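PDB 6Q64: endoglycosidase from Bacteroides thetaiotaomicron, which probably hydrolyses glycosidic bonds within complex N-glycans, as a family 18 glycoside hydrolase built on a TIM barrel. Local coordinates for residues A149-Y152 against W153-K157; N161-E164 against G165-Y169; S263-Y266 against K267-P271; L273-W276 against E277-T280. The protein carries 1 engineered substitution. All blocks are in the same frame, centred on the assembly; numbering follows the deposited sequence.

Interaction 1. Residues A149-Y152 against W153-K157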
loop_
_atom_site.group_PDB
_atom_site.type_symbol
_atom_site.label_atom_id
_atom_site.label_comp_id
_atom_site.label_asym_id
_atom_site.label_seq_id
_atom_site.Cartn_x
_atom_site.Cartn_y
_atom_site.Cartn_z
ATOM N N ALA A 149 -7.244 7.631 -25.660
ATOM C CA ALA A 149 -6.452 6.547 -25.021
ATOM C C ALA A 149 -6.035 5.506 -26.074
ATOM O O ALA A 149 -4.795 5.336 -26.305
ATOM C CB ALA A 149 -7.225 5.907 -23.895
ATOM N N THR A 150 -7.004 4.841 -26.715
ATOM C CA THR A 150 -6.683 3.692 -27.602
ATOM C C THR A 150 -5.815 4.240 -28.741
ATOM O O THR A 150 -4.902 3.519 -29.181
ATOM C CB THR A 150 -7.910 2.865 -28.027
ATOM O OG1 THR A 150 -8.305 3.171 -29.360
ATOM C CG2 THR A 150 -9.098 3.026 -27.102
ATOM N N GLN A 151 -6.036 5.490 -29.154
ATOM C CA GLN A 151 -5.245 6.117 -30.247
ATOM C C GLN A 151 -3.823 6.335 -29.743
ATOM O O GLN A 151 -2.869 5.815 -30.367
ATOM C CB GLN A 151 -5.868 7.429 -30.728
ATOM C CG GLN A 151 -7.191 7.209 -31.447
ATOM C CD GLN A 151 -7.443 8.216 -32.541
ATOM O OE1 GLN A 151 -7.502 9.420 -32.303
ATOM N NE2 GLN A 151 -7.620 7.719 -33.756
ATOM N N TYR A 152 -3.701 7.053 -28.628
ATOM C CA TYR A 152 -2.387 7.492 -28.105
ATOM C C TYR A 152 -1.507 6.265 -27.850
ATOM O O TYR A 152 -0.296 6.288 -28.157
ATOM C CB TYR A 152 -2.503 8.328 -26.826
ATOM C CG TYR A 152 -1.143 8.752 -26.341
ATOM C CD1 TYR A 152 -0.275 9.391 -27.212
ATOM C CD2 TYR A 152 -0.686 8.450 -25.067
ATOM C CE1 TYR A 152 1.001 9.753 -26.827
ATOM C CE2 TYR A 152 0.593 8.804 -24.662
ATOM C CZ TYR A 152 1.434 9.461 -25.549
ATOM O OH TYR A 152 2.695 9.839 -25.208
ATOM N N TRP A 153 -2.101 5.216 -27.297
ATOM C CA TRP A 153 -1.329 4.131 -26.655
ATOM C C TRP A 153 -1.062 3.000 -27.655
ATOM O O TRP A 153 0.087 2.511 -27.676
ATOM C CB TRP A 153 -2.053 3.693 -25.379
ATOM C CG TRP A 153 -1.853 4.665 -24.252
ATOM C CD1 TRP A 153 -2.786 5.485 -23.679
ATOM C CD2 TRP A 153 -0.605 4.961 -23.594
ATOM N NE1 TRP A 153 -2.207 6.243 -22.693
ATOM C CE2 TRP A 153 -0.870 5.948 -22.625
ATOM C CE3 TRP A 153 0.706 4.482 -23.724
ATOM C CZ2 TRP A 153 0.130 6.455 -21.799
ATOM C CZ3 TRP A 153 1.696 4.993 -22.918
ATOM C CH2 TRP A 153 1.408 5.971 -21.972
ATOM N N VAL A 154 -2.051 2.652 -28.491
ATOM C CA VAL A 154 -2.051 1.400 -29.313
ATOM C C VAL A 154 -1.326 1.645 -30.649
ATOM O O VAL A 154 -0.235 1.059 -30.810
ATOM C CB VAL A 154 -3.473 0.828 -29.501
ATOM C CG1 VAL A 154 -3.489 -0.408 -30.396
ATOM C CG2 VAL A 154 -4.137 0.514 -28.161
ATOM N N GLU A 155 -1.900 2.419 -31.587
ATOM C CA GLU A 155 -1.236 2.704 -32.901
ATOM C C GLU A 155 -0.095 3.705 -32.681
ATOM O O GLU A 155 1.012 3.467 -33.225
ATOM C CB GLU A 155 -2.166 3.201 -34.023
ATOM C CG GLU A 155 -3.349 4.054 -33.587
ATOM C CD GLU A 155 -4.686 3.324 -33.573
ATOM O OE1 GLU A 155 -4.885 2.430 -34.437
ATOM O OE2 GLU A 155 -5.530 3.655 -32.703
ATOM N N GLU A 156 -0.360 4.765 -31.901
ATOM C CA GLU A 156 0.549 5.935 -31.763
ATOM C C GLU A 156 1.778 5.572 -30.915
ATOM O O GLU A 156 2.794 6.285 -31.049
ATOM C CB GLU A 156 -0.210 7.158 -31.228
ATOM C CG GLU A 156 -1.172 7.762 -32.251
ATOM C CD GLU A 156 -1.701 9.153 -31.939
ATOM O OE1 GLU A 156 -1.235 9.767 -30.926
ATOM O OE2 GLU A 156 -2.578 9.617 -32.718
ATOM N N LYS A 157 1.721 4.495 -30.123
ATOM C CA LYS A 157 2.759 4.168 -29.106
ATOM C C LYS A 157 3.170 2.684 -29.169
ATOM O O LYS A 157 4.390 2.412 -29.118
ATOM C CB LYS A 157 2.244 4.579 -27.726
ATOM C CG LYS A 157 3.337 4.940 -26.739
ATOM C CD LYS A 157 4.097 6.194 -27.099
ATOM C CE LYS A 157 5.237 6.460 -26.142
ATOM N NZ LYS A 157 5.946 7.702 -26.516
#
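Tyr152 and Trp153, neighbours in the chain, make a T-shaped pair: the edge of the tyrosine ring points at the five-membered ring of the indole, with centroids 4.8 Å apart and planes at 70°. The closest approach is made by Tyr152 CD2, which sits over one indole face, 3.5 Å from Trp153 CE2. CG of Trp153 lies opposite its carbonyl carbon and beside its N (chi1 -77°), which keeps the indole near the preceding turn, with Trp153 CD1 3.3 Å from Ala149 O. This is the tight side. A buried tryptophan suits it, because it also packs on helix 162-179, where Tyr169 makes a further edge-to-face contact.

The other side belongs to solvent. Glu155 crosses Gln151 obliquely, the Gln151 amide and the Glu155 carboxylate steeply turned against each other, and the nearest side-chain approach is a loose 4.1 Å from Gln151 CG to Glu155 OE2. Lys157 runs alongside Tyr152 in the same direction, yet its NZ stays 4.1 Å from Tyr152 OH. Exposed Gln151, Glu155 and Lys157 can keep their polar ends in water, while the aliphatic part of Lys157 also touches Ala168.

Beneath the side chains, Trp153 N donates to Ala149 O at 2.9 Å, an ordinary i+4 bond. Glu156 N instead reaches back five residues to Gln151 O at 3.1 Å, the mark of a pi-type turn near the end of a short amphipathic surface helix.

Interaction 2. Residues N161-E164 against G165-Y169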
loop_
_atom_site.group_PDB
_atom_site.type_symbol
_atom_site.label_atom_id
_atom_site.label_comp_id
_atom_site.label_asym_id
_atom_site.label_seq_id
_atom_site.Cartn_x
_atom_site.Cartn_y
_atom_site.Cartn_z
ATOM N N ASN A 161 -0.021 -3.079 -32.475
ATOM C CA ASN A 161 0.204 -4.149 -31.468
ATOM C C ASN A 161 -0.291 -3.628 -30.108
ATOM O O ASN A 161 0.535 -3.130 -29.300
ATOM C CB ASN A 161 1.662 -4.628 -31.483
ATOM C CG ASN A 161 1.892 -5.960 -30.784
ATOM O OD1 ASN A 161 1.222 -6.332 -29.813
ATOM N ND2 ASN A 161 2.882 -6.695 -31.262
ATOM N N PHE A 162 -1.596 -3.748 -29.848
ATOM C CA PHE A 162 -2.212 -3.432 -28.529
ATOM C C PHE A 162 -1.217 -3.686 -27.394
ATOM O O PHE A 162 -1.199 -2.904 -26.472
ATOM C CB PHE A 162 -3.462 -4.280 -28.275
ATOM C CG PHE A 162 -4.194 -3.985 -26.990
ATOM C CD1 PHE A 162 -3.647 -4.312 -25.752
ATOM C CD2 PHE A 162 -5.454 -3.402 -27.019
ATOM C CE1 PHE A 162 -4.344 -4.048 -24.579
ATOM C CE2 PHE A 162 -6.139 -3.124 -25.841
ATOM C CZ PHE A 162 -5.584 -3.448 -24.622
ATOM N N ILE A 163 -0.460 -4.782 -27.451
ATOM C CA ILE A 163 0.419 -5.285 -26.353
ATOM C C ILE A 163 1.698 -4.440 -26.289
ATOM O O ILE A 163 2.217 -4.274 -25.162
ATOM C CB ILE A 163 0.723 -6.792 -26.538
ATOM C CG1 ILE A 163 -0.490 -7.650 -26.167
ATOM C CG2 ILE A 163 1.982 -7.245 -25.805
ATOM C CD1 ILE A 163 -0.485 -8.181 -24.785
ATOM N N GLU A 164 2.225 -3.935 -27.413
ATOM C CA GLU A 164 3.428 -3.053 -27.338
ATOM C C GLU A 164 3.043 -1.774 -26.565
ATOM O O GLU A 164 3.947 -1.148 -25.955
ATOM C CB GLU A 164 4.025 -2.759 -28.720
ATOM C CG GLU A 164 4.817 -3.919 -29.315
ATOM C CD GLU A 164 5.663 -4.718 -28.341
ATOM O OE1 GLU A 164 6.751 -4.249 -27.970
ATOM O OE2 GLU A 164 5.212 -5.801 -27.937
ATOM N N GLY A 165 1.745 -1.425 -26.593
ATOM C CA GLY A 165 1.129 -0.263 -25.922
ATOM C C GLY A 165 0.907 -0.507 -24.437
ATOM O O GLY A 165 1.019 0.445 -23.635
ATOM N N VAL A 166 0.599 -1.742 -24.053
ATOM C CA VAL A 166 0.571 -2.143 -22.620
ATOM C C VAL A 166 2.020 -2.120 -22.142
ATOM O O VAL A 166 2.286 -1.439 -21.139
ATOM C CB VAL A 166 -0.126 -3.497 -22.399
ATOM C CG1 VAL A 166 -0.179 -3.888 -20.944
ATOM C CG2 VAL A 166 -1.545 -3.473 -22.926
ATOM N N LYS A 167 2.929 -2.768 -22.872
ATOM C CA LYS A 167 4.393 -2.727 -22.585
ATOM C C LYS A 167 4.856 -1.264 -22.440
ATOM O O LYS A 167 5.696 -0.980 -21.542
ATOM C CB LYS A 167 5.176 -3.468 -23.678
ATOM C CG LYS A 167 5.621 -4.887 -23.326
ATOM C CD LYS A 167 5.789 -5.793 -24.537
ATOM C CE LYS A 167 6.911 -6.803 -24.412
ATOM N NZ LYS A 167 7.563 -6.991 -25.731
ATOM N N ALA A 168 4.333 -0.374 -23.292
ATOM C CA ALA A 168 4.652 1.072 -23.314
ATOM C C ALA A 168 4.029 1.788 -22.100
ATOM O O ALA A 168 4.794 2.442 -21.376
ATOM C CB ALA A 168 4.182 1.661 -24.614
ATOM N N TYR A 169 2.711 1.642 -21.877
ATOM C CA TYR A 169 1.923 2.255 -20.768
ATOM C C TYR A 169 2.533 1.939 -19.406
ATOM O O TYR A 169 2.510 2.775 -18.508
ATOM C CB TYR A 169 0.492 1.724 -20.725
ATOM C CG TYR A 169 -0.312 2.229 -19.550
ATOM C CD1 TYR A 169 -0.443 3.588 -19.319
ATOM C CD2 TYR A 169 -0.964 1.370 -18.681
ATOM C CE1 TYR A 169 -1.176 4.081 -18.252
ATOM C CE2 TYR A 169 -1.725 1.845 -17.624
ATOM C CZ TYR A 169 -1.816 3.208 -17.395
ATOM O OH TYR A 169 -2.544 3.727 -16.361
#
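Phe162 and Val166 meet one turn apart on the helix, where Phe162 CE1 comes to 3.3 Å from Val166 CG2. The valine methyl approaches the ring obliquely, and a branched aliphatic side chain suits the buried flank of a helix. With CG of Phe162 turned opposite the backbone N (chi1 -177°), the ring swings outward from the helix and far enough round for CE1 to meet the valine methyl, although the CB starts off the other way. On the polar flank, Glu164 and Lys167 lie side by side and point in the same direction, joined by a long, weak salt bridge of 3.4 Å between Glu164 OE2 and Lys167 NZ. The glutamate bends at chi2 (-39°), bringing its carboxylate alongside the lysine chain, whose CD it also touches.

Backbone bonds set this spacing. Val166 N gives its hydrogen to Phe162 O at 3.2 Å, in the carbonyl plane and on a lone pair. Lys167 N reaches Ile163 O at 2.8 Å with an almost straight N-H...O angle of 174°. Behind these stands Asn161 at the N-cap: its OD1 accepts from Ile163 N at 3.3 Å, a capping bond. A short amide suits that position, since it answers an N-H of the first turn that lacks a preceding helical carbonyl.

Farther out, Ile163, Val166 and Lys167 rest on helix 211-224 through Val215, Phe216 and Thr219. Tyr169 meets Trp153 of helix 149-155 edge-to-face, Ala168 touches Lys157 just beyond it, and Tyr169 OH makes a weak hydrogen bond with Trp133 NE1 of strand 128-135.

Interaction 3. Residues S263-Y266 against K267-P271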
loop_
_atom_site.group_PDB
_atom_site.type_symbol
_atom_site.label_atom_id
_atom_site.label_comp_id
_atom_site.label_asym_id
_atom_site.label_seq_id
_atom_site.Cartn_x
_atom_site.Cartn_y
_atom_site.Cartn_z
ATOM N N SER A 263 -15.509 -13.766 8.508
ATOM C CA SER A 263 -15.898 -13.119 7.222
ATOM C C SER A 263 -14.700 -12.402 6.585
ATOM O O SER A 263 -14.702 -12.234 5.347
ATOM C CB SER A 263 -17.085 -12.207 7.352
ATOM O OG SER A 263 -16.767 -11.039 8.093
ATOM N N VAL A 264 -13.674 -12.058 7.358
ATOM C CA VAL A 264 -12.459 -11.388 6.801
ATOM C C VAL A 264 -11.532 -12.458 6.232
ATOM O O VAL A 264 -11.048 -12.282 5.114
ATOM C CB VAL A 264 -11.736 -10.540 7.862
ATOM C CG1 VAL A 264 -10.497 -9.841 7.317
ATOM C CG2 VAL A 264 -12.686 -9.530 8.454
ATOM N N ILE A 265 -11.313 -13.525 7.000
ATOM C CA ILE A 265 -10.556 -14.732 6.562
ATOM C C ILE A 265 -11.168 -15.252 5.260
ATOM O O ILE A 265 -10.389 -15.496 4.312
ATOM C CB ILE A 265 -10.507 -15.796 7.662
ATOM C CG1 ILE A 265 -10.042 -15.180 8.989
ATOM C CG2 ILE A 265 -9.624 -16.951 7.210
ATOM C CD1 ILE A 265 -9.561 -16.139 10.033
ATOM N N TYR A 266 -12.496 -15.324 5.149
ATOM C CA TYR A 266 -13.115 -15.875 3.915
ATOM C C TYR A 266 -12.679 -15.032 2.721
ATOM O O TYR A 266 -12.453 -15.569 1.629
ATOM C CB TYR A 266 -14.631 -15.985 3.997
ATOM C CG TYR A 266 -15.245 -16.363 2.678
ATOM C CD1 TYR A 266 -15.410 -15.404 1.690
ATOM C CD2 TYR A 266 -15.652 -17.655 2.403
ATOM C CE1 TYR A 266 -15.982 -15.700 0.466
ATOM C CE2 TYR A 266 -16.241 -17.971 1.186
ATOM C CZ TYR A 266 -16.402 -16.993 0.210
ATOM O OH TYR A 266 -16.943 -17.271 -1.016
ATOM N N LYS A 267 -12.554 -13.733 2.934
ATOM C CA LYS A 267 -12.252 -12.760 1.858
ATOM C C LYS A 267 -10.816 -12.944 1.362
ATOM O O LYS A 267 -10.607 -12.734 0.149
ATOM C CB LYS A 267 -12.452 -11.329 2.351
ATOM C CG LYS A 267 -11.887 -10.273 1.411
ATOM C CD LYS A 267 -12.337 -8.875 1.766
ATOM C CE LYS A 267 -12.763 -8.067 0.569
ATOM N NZ LYS A 267 -13.846 -7.139 0.934
ATOM N N ILE A 268 -9.863 -13.252 2.246
ATOM C CA ILE A 268 -8.413 -13.184 1.902
ATOM C C ILE A 268 -7.811 -14.584 1.791
ATOM O O ILE A 268 -6.663 -14.670 1.326
ATOM C CB ILE A 268 -7.617 -12.330 2.911
ATOM C CG1 ILE A 268 -7.638 -12.918 4.311
ATOM C CG2 ILE A 268 -8.108 -10.901 2.933
ATOM C CD1 ILE A 268 -6.596 -12.338 5.196
ATOM N N ASN A 269 -8.534 -15.612 2.236
ATOM C CA ASN A 269 -8.121 -17.036 2.147
ATOM C C ASN A 269 -8.190 -17.509 0.699
ATOM O O ASN A 269 -9.288 -17.901 0.264
ATOM C CB ASN A 269 -9.009 -17.952 2.974
ATOM C CG ASN A 269 -8.359 -19.300 3.128
ATOM O OD1 ASN A 269 -7.600 -19.705 2.282
ATOM N ND2 ASN A 269 -8.602 -19.973 4.223
ATOM N N LYS A 270 -7.035 -17.483 0.043
ATOM C CA LYS A 270 -6.794 -17.647 -1.409
ATOM C C LYS A 270 -5.475 -18.402 -1.574
ATOM O O LYS A 270 -4.404 -17.813 -1.789
ATOM C CB LYS A 270 -6.713 -16.280 -2.088
ATOM C CG LYS A 270 -7.907 -15.388 -1.842
ATOM C CD LYS A 270 -9.173 -15.950 -2.418
ATOM C CE LYS A 270 -10.422 -15.318 -1.852
ATOM N NZ LYS A 270 -11.624 -15.613 -2.658
ATOM N N PRO A 271 -5.506 -19.738 -1.386
ATOM C CA PRO A 271 -4.286 -20.530 -1.478
ATOM C C PRO A 271 -3.747 -20.577 -2.921
ATOM O O PRO A 271 -2.612 -20.908 -3.068
ATOM C CB PRO A 271 -4.713 -21.864 -0.864
ATOM C CG PRO A 271 -6.193 -21.943 -1.163
ATOM C CD PRO A 271 -6.686 -20.531 -1.003
#
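The C-terminal end of helix 261-268 is where this contact lies, with Ile265 O at its centre. That carbonyl takes two hydrogen bonds: Asn269 N donates from 2.8 Å, nearly along the C=O direction (171°), and Ile268 N from 3.1 Å, well above the carbonyl plane. An i+3 bond thus joins the i+4 bond where the helix finishes. Val264 O is likewise approached by two N-H groups, both weakly, with Lys267 N at 3.0 Å and Ile268 N at 3.3 Å.

Asn269 is the first residue to leave helical backbone angles, and its CB lies 3.1 Å from Ile265 O. In the TIM barrel this helix lies between strands 251-254 and 280-285, and Ile268 faces both, through Tyr253 and through Thr280 and Ile282. Its CG1 takes the position between the backbone N and the carbonyl carbon (chi1 63°), which carries that methylene to 3.6 Å from Val264 O.

Lys267 packs its CB 3.2 Å from the same Val264 O, while its long chain runs away to two partners that suit a lysine: NZ forms a salt bridge with Glu258 OE1 and a hydrogen bond to Gln254 O. Tyr266 and Lys270 meet more loosely: Lys270 CE stays 4.0 Å from Tyr266 O.

Interaction 4. Residues L273-W276 against E277-T280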
loop_
_atom_site.group_PDB
_atom_site.type_symbol
_atom_site.label_atom_id
_atom_site.label_comp_id
_atom_site.label_asym_id
_atom_site.label_seq_id
_atom_site.Cartn_x
_atom_site.Cartn_y
_atom_site.Cartn_z
ATOM N N LEU A 273 -2.669 -18.075 -4.243
ATOM C CA LEU A 273 -1.698 -16.953 -4.197
ATOM C C LEU A 273 -0.475 -17.391 -3.413
ATOM O O LEU A 273 -0.674 -17.863 -2.294
ATOM C CB LEU A 273 -2.298 -15.737 -3.495
ATOM C CG LEU A 273 -3.538 -15.113 -4.112
ATOM C CD1 LEU A 273 -4.033 -13.995 -3.214
ATOM C CD2 LEU A 273 -3.259 -14.588 -5.512
ATOM N N ASP A 274 0.718 -17.160 -3.963
ATOM C CA ASP A 274 1.982 -17.547 -3.300
ATOM C C ASP A 274 1.959 -16.857 -1.940
ATOM O O ASP A 274 1.621 -15.672 -1.884
ATOM C CB ASP A 274 3.215 -17.249 -4.155
ATOM C CG ASP A 274 4.521 -17.761 -3.553
ATOM O OD1 ASP A 274 4.649 -18.979 -3.369
ATOM O OD2 ASP A 274 5.403 -16.941 -3.263
ATOM N N ASP A 275 2.167 -17.625 -0.881
ATOM C CA ASP A 275 2.509 -17.096 0.456
ATOM C C ASP A 275 1.472 -16.073 0.915
ATOM O O ASP A 275 1.845 -15.030 1.443
ATOM C CB ASP A 275 3.887 -16.459 0.385
ATOM C CG ASP A 275 4.467 -16.151 1.747
ATOM O OD1 ASP A 275 3.975 -16.737 2.784
ATOM O OD2 ASP A 275 5.391 -15.328 1.757
ATOM N N TRP A 276 0.201 -16.379 0.763
ATOM C CA TRP A 276 -0.852 -15.361 0.909
ATOM C C TRP A 276 -0.962 -14.769 2.324
ATOM O O TRP A 276 -1.231 -13.581 2.422
ATOM C CB TRP A 276 -2.146 -15.958 0.417
ATOM C CG TRP A 276 -2.673 -17.064 1.251
ATOM C CD1 TRP A 276 -2.453 -18.395 1.092
ATOM C CD2 TRP A 276 -3.592 -16.929 2.331
ATOM N NE1 TRP A 276 -3.162 -19.100 2.017
ATOM C CE2 TRP A 276 -3.863 -18.236 2.796
ATOM C CE3 TRP A 276 -4.165 -15.833 2.978
ATOM C CZ2 TRP A 276 -4.720 -18.482 3.861
ATOM C CZ3 TRP A 276 -5.030 -16.067 4.022
ATOM C CH2 TRP A 276 -5.294 -17.374 4.459
ATOM N N GLU A 277 -0.784 -15.544 3.377
ATOM C CA GLU A 277 -0.865 -15.055 4.778
ATOM C C GLU A 277 0.137 -13.939 5.012
ATOM O O GLU A 277 -0.298 -12.871 5.456
ATOM C CB GLU A 277 -0.537 -16.124 5.804
ATOM C CG GLU A 277 -1.562 -17.243 5.814
ATOM C CD GLU A 277 -1.069 -18.564 5.251
ATOM O OE1 GLU A 277 -0.453 -18.530 4.171
ATOM O OE2 GLU A 277 -1.315 -19.604 5.907
ATOM N N ARG A 278 1.414 -14.161 4.728
ATOM C CA ARG A 278 2.475 -13.176 5.085
ATOM C C ARG A 278 2.513 -12.009 4.088
ATOM O O ARG A 278 3.057 -10.951 4.435
ATOM C CB ARG A 278 3.809 -13.895 5.280
ATOM C CG ARG A 278 3.832 -14.739 6.557
ATOM C CD ARG A 278 3.605 -13.965 7.858
ATOM N NE ARG A 278 4.563 -12.861 7.853
ATOM C CZ ARG A 278 4.345 -11.622 8.274
ATOM N NH1 ARG A 278 5.315 -10.731 8.172
ATOM N NH2 ARG A 278 3.187 -11.256 8.789
ATOM N N LYS A 279 1.904 -12.124 2.916
ATOM C CA LYS A 279 1.916 -11.006 1.949
ATOM C C LYS A 279 0.557 -10.290 1.915
ATOM O O LYS A 279 0.393 -9.330 1.127
ATOM C CB LYS A 279 2.268 -11.522 0.563
ATOM C CG LYS A 279 3.615 -12.202 0.454
ATOM C CD LYS A 279 3.798 -12.916 -0.883
ATOM C CE LYS A 279 3.621 -12.041 -2.096
ATOM N NZ LYS A 279 4.038 -12.770 -3.316
ATOM N N THR A 280 -0.414 -10.741 2.692
ATOM C CA THR A 280 -1.750 -10.116 2.648
ATOM C C THR A 280 -1.787 -8.949 3.648
ATOM O O THR A 280 -1.311 -9.080 4.803
ATOM C CB THR A 280 -2.852 -11.152 2.858
ATOM O OG1 THR A 280 -2.845 -12.071 1.762
ATOM C CG2 THR A 280 -4.197 -10.479 2.927
#
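Trp276 and Glu277 stack at the start of a short, weakly bonded helical turn that leads into strand 280-285 of the TIM barrel. The aromatic contact is a CH-pi interaction: Glu277 CG stands over the six-membered ring of Trp276, 3.8 Å from its centroid and only 4° off the normal. A bend at chi2 (109°) then lays the carboxylate nearly flat over the indole, the two planes 10° apart, with Glu277 OE1 3.5 Å from Trp276 NE1. A glutamate suits this place because its CG methylene covers the ring while OE2 goes on to bond Ser323.

Lys279 crosses Asp275 at about a right angle, Asp275 CB lying 3.8 Å from Lys279 CD. Asp275 and Arg278 instead run side by side, with Asp275 OD1 3.8 Å from Arg278 CB. The charges of Asp274 and Lys279 lie near each other, but too far apart for a salt bridge; Lys279 NZ is held instead by Tyr251 OH and by the carbonyls of Val248 and Ser245, three oxygen partners well within the reach of a long amino chain.

Of the backbone bonds, the clear one of the turn runs from Lys279 N to Asp275 O, at 3.3 Å.

Overall arrangement
The four contacts form two pairs on the barrel. Interactions 1 and 2, with centres 9 Å apart, join successive helices 149-155 and 162-179: Trp153 CZ3 comes within 3.5 Å of Tyr169 CA, and Val154 CG1 within 3.8 Å of Phe162 CA. Interactions 3 and 4, 11 Å between centres, are bridged by the Trp276 ring, whose CE3 lies 3.2 Å from Ile268 O, and by Ile268 CD1 near Thr280 CG2 (3.8 Å). The two pairs stay apart, with nearest atoms about 19 Å apart between interactions 2 and 4 and about 29 Å between 1 and 3. Through strand 280-285, interaction 4 reaches the sheet directly.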